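Local coordinates for phosphoserine aminotransferase (PDB 2C0R) that catalyses the reversible, pyridoxal-phosphate-dependent transamination between phosphoserine and 3-phosphohydroxypyruvate in serine biosynthesis, and the matching step to phosphohydroxythreonine on the pyridoxine pathway, at the pyridoxal-5'-phosphate site. Residues are numbered along the deposited sequence; one frame, centred on the assembly and turned at random. Chains: chain A/B, Phosphoserine aminotransferase.

The pyridoxal-5'-phosphate site. Residues chain A 76-78, 81, 103, 149, 151, 153, 173, 175-176, 196-197; chain B 238-239. With PLP (pyridoxal-5'-phosphate), chain C.
The PLP pyridine ring is sandwiched: the indole of A:Trp103 lies flat over one face, planes 2° apart and six-membered ring centroids 3.6 Å apart, while CB of A:Ser175 lies over the other, with A:Ala77 CB on that same side near C6. A:Phe81 brings its CZ to 3.6 Å from PLP C6, and A:Trp103 CE3 and A:Asp173 OD2 lie at the edge of its own ring. This is the cofactor pocket of a class-V (SerC) aminotransferase, with the internal aldimine in place: A:Lys197 NZ is covalently joined to PLP C4A at 1.4 Å, its chain turning sharply about CD-CE (chi4 -90°). An alanine in place of A:Trp103 would strip the indole from that face and would probably leave the ring less firmly held in its orientation. At the pyridine nitrogen, OD2 of A:Asp173 hydrogen-bonds PLP N1 at 2.6 Å, likely to favour protonation of N1 and so make the ring a better electron sink. The carboxylate, with CG anti to the backbone N, is steadied by A:Ser175, whose OG takes the syn lone pair of OD1 while its N meets OD1 from above the plane. The 3-hydroxyl oxygen O3 is gripped by A:Thr153 OG1 at 2.5 Å and by A:Lys197 NZ, which would limit rotation of the modestly twisted imine; A:Ser176 OG, itself held by A:Asn151 ND2, backs up the threonine. The phosphate sits at the N-terminus of helix 76-88, whose dipole may help offset its charge; A:Ala77 N donates to O1P at 3.2 Å. O3P accepts from N and OG of A:Ser78 and, across the dimer interface, from B:Asn238 ND2 at 2.9 Å. A:Gln196 NE2 reaches O1P nearly straight (165°), in its amide plane. B:Thr239 clasps O2P with both N and OG1, the hydroxyl at 2.7 Å.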
loop_
_atom_site.group_PDB
_atom_site.type_symbol
_atom_site.label_atom_id
_atom_site.label_comp_id
_atom_site.label_asym_id
_atom_site.label_seq_id
_atom_site.Cartn_x
_atom_site.Cartn_y
_atom_site.Cartn_z
ATOM N N GLY A 76 0.360 -4.360 4.761
ATOM C CA GLY A 76 -0.511 -5.447 5.221
ATOM C C GLY A 76 -0.307 -5.755 6.688
ATOM O O GLY A 76 0.630 -5.294 7.351
ATOM N N ALA A 77 -1.200 -6.588 7.191
ATOM C CA ALA A 77 -0.996 -7.096 8.552
ATOM C C ALA A 77 0.339 -7.828 8.662
ATOM O O ALA A 77 0.964 -7.835 9.720
ATOM C CB ALA A 77 -2.150 -8.019 8.957
ATOM N N SER A 78 0.779 -8.449 7.552
ATOM C CA SER A 78 2.051 -9.177 7.581
ATOM C C SER A 78 3.211 -8.269 7.993
ATOM O O SER A 78 4.172 -8.677 8.667
ATOM C CB SER A 78 2.382 -9.872 6.277
ATOM O OG SER A 78 1.372 -10.798 5.921
ATOM N N PHE A 81 3.308 -7.976 11.716
ATOM C CA PHE A 81 3.917 -9.107 12.421
ATOM C C PHE A 81 5.381 -8.799 12.773
ATOM O O PHE A 81 5.847 -9.239 13.806
ATOM C CB PHE A 81 3.920 -10.345 11.542
ATOM C CG PHE A 81 2.539 -10.900 11.238
ATOM C CD1 PHE A 81 2.413 -11.801 10.184
ATOM C CD2 PHE A 81 1.422 -10.502 11.951
ATOM C CE1 PHE A 81 1.142 -12.293 9.855
ATOM C CE2 PHE A 81 0.167 -11.047 11.655
ATOM C CZ PHE A 81 0.061 -11.955 10.627
ATOM N N TRP A 103 -2.746 -17.781 11.422
ATOM C CA TRP A 103 -2.233 -16.401 11.456
ATOM C C TRP A 103 -1.460 -16.101 12.739
ATOM O O TRP A 103 -0.525 -15.309 12.706
ATOM C CB TRP A 103 -3.410 -15.460 11.220
ATOM C CG TRP A 103 -3.800 -15.494 9.760
ATOM C CD1 TRP A 103 -4.972 -15.904 9.216
ATOM C CD2 TRP A 103 -2.962 -15.095 8.664
ATOM N NE1 TRP A 103 -4.929 -15.777 7.841
ATOM C CE2 TRP A 103 -3.706 -15.287 7.484
ATOM C CE3 TRP A 103 -1.655 -14.594 8.571
ATOM C CZ2 TRP A 103 -3.184 -14.991 6.220
ATOM C CZ3 TRP A 103 -1.131 -14.297 7.312
ATOM C CH2 TRP A 103 -1.890 -14.497 6.157
ATOM N N THR A 149 -4.687 -13.289 18.069
ATOM C CA THR A 149 -5.390 -13.177 16.799
ATOM C C THR A 149 -6.864 -13.299 17.110
ATOM O O THR A 149 -7.292 -14.377 17.566
ATOM C CB THR A 149 -4.904 -14.310 15.873
ATOM O OG1 THR A 149 -3.468 -14.291 15.909
ATOM C CG2 THR A 149 -5.355 -14.110 14.450
ATOM N N ASN A 151 -9.539 -13.343 15.221
ATOM C CA ASN A 151 -10.289 -14.251 14.351
ATOM C C ASN A 151 -9.286 -14.957 13.473
ATOM O O ASN A 151 -8.561 -14.267 12.729
ATOM C CB ASN A 151 -11.290 -13.433 13.534
ATOM C CG ASN A 151 -12.201 -14.333 12.681
ATOM O OD1 ASN A 151 -13.155 -14.871 13.237
ATOM N ND2 ASN A 151 -11.944 -14.437 11.398
ATOM N N THR A 153 -8.705 -16.560 10.510
ATOM C CA THR A 153 -9.373 -16.536 9.214
ATOM C C THR A 153 -9.325 -17.857 8.469
ATOM O O THR A 153 -10.277 -18.141 7.728
ATOM C CB THR A 153 -8.619 -15.500 8.323
ATOM O OG1 THR A 153 -8.228 -14.434 9.210
ATOM C CG2 THR A 153 -9.561 -15.011 7.246
ATOM N N ASP A 173 -4.335 -8.960 16.453
ATOM C CA ASP A 173 -4.538 -8.984 15.009
ATOM C C ASP A 173 -6.018 -9.217 14.725
ATOM O O ASP A 173 -6.483 -10.335 14.843
ATOM C CB ASP A 173 -3.717 -10.127 14.415
ATOM C CG ASP A 173 -3.903 -10.293 12.919
ATOM O OD1 ASP A 173 -4.678 -9.536 12.296
ATOM O OD2 ASP A 173 -3.236 -11.188 12.354
ATOM N N SER A 175 -7.387 -8.520 11.799
ATOM C CA SER A 175 -7.597 -8.339 10.359
ATOM C C SER A 175 -8.942 -8.856 9.823
ATOM O O SER A 175 -9.606 -8.155 9.044
ATOM C CB SER A 175 -6.502 -9.068 9.593
ATOM O OG SER A 175 -5.223 -8.462 9.858
ATOM N N SER A 176 -9.367 -10.038 10.265
ATOM C CA SER A 176 -10.575 -10.585 9.668
ATOM C C SER A 176 -11.827 -10.343 10.503
ATOM O O SER A 176 -12.877 -10.874 10.109
ATOM C CB SER A 176 -10.335 -12.040 9.329
ATOM O OG SER A 176 -9.852 -12.763 10.443
ATOM N N GLN A 196 -8.438 -5.076 3.859
ATOM C CA GLN A 196 -9.109 -5.766 2.765
ATOM C C GLN A 196 -9.987 -6.936 3.188
ATOM O O GLN A 196 -10.630 -7.510 2.312
ATOM C CB GLN A 196 -8.052 -6.293 1.799
ATOM C CG GLN A 196 -7.155 -7.417 2.286
ATOM C CD GLN A 196 -5.950 -6.956 3.086
ATOM O OE1 GLN A 196 -5.794 -5.776 3.473
ATOM N NE2 GLN A 196 -5.085 -7.951 3.329
ATOM N N LYS A 197 -10.008 -7.301 4.449
ATOM C CA LYS A 197 -10.822 -8.438 4.827
ATOM C C LYS A 197 -12.196 -7.870 5.168
ATOM O O LYS A 197 -13.216 -8.002 4.515
ATOM C CB LYS A 197 -10.238 -9.155 6.017
ATOM C CG LYS A 197 -9.436 -10.411 5.792
ATOM C CD LYS A 197 -8.164 -10.104 5.047
ATOM C CE LYS A 197 -7.499 -11.411 4.646
ATOM N NZ LYS A 197 -6.542 -11.929 5.651
ATOM N N ASN B 238 1.919 -11.982 0.579
ATOM C CA ASN B 238 0.746 -11.483 1.299
ATOM C C ASN B 238 -0.145 -10.758 0.307
ATOM O O ASN B 238 0.077 -10.791 -0.907
ATOM C CB ASN B 238 1.169 -10.622 2.467
ATOM C CG ASN B 238 1.547 -9.203 2.105
ATOM O OD1 ASN B 238 2.129 -8.947 1.055
ATOM N ND2 ASN B 238 1.285 -8.285 3.063
ATOM N N THR B 239 -1.182 -10.094 0.800
ATOM C CA THR B 239 -2.114 -9.447 -0.099
ATOM C C THR B 239 -1.450 -8.215 -0.695
ATOM O O THR B 239 -1.037 -7.334 0.077
ATOM C CB THR B 239 -3.356 -8.999 0.658
ATOM O OG1 THR B 239 -3.848 -10.092 1.432
ATOM C CG2 THR B 239 -4.425 -8.629 -0.386
HETATM N N1 PLP C . -3.817 -11.783 9.843
HETATM C C2 PLP C . -5.057 -12.270 9.559
HETATM C C2A PLP C . -5.926 -12.680 10.746
HETATM C C3 PLP C . -5.492 -12.363 8.269
HETATM O O3 PLP C . -6.750 -12.789 7.976
HETATM C C4 PLP C . -4.673 -11.883 7.260
HETATM C C4A PLP C . -5.155 -11.980 5.811
HETATM C C5 PLP C . -3.393 -11.472 7.563
HETATM C C6 PLP C . -2.984 -11.334 8.852
HETATM C C5A PLP C . -2.411 -11.099 6.444
HETATM O O4P PLP C . -2.765 -9.837 5.887
HETATM P P PLP C . -1.928 -9.172 4.704
HETATM O O1P PLP C . -2.509 -7.796 4.541
HETATM O O2P PLP C . -2.184 -10.071 3.513
HETATM O O3P PLP C . -0.504 -9.185 5.134
HETATM O O HOH W 1 -1.584 -6.313 2.444
HETATM O O HOH W 2 -4.913 -8.319 7.027
#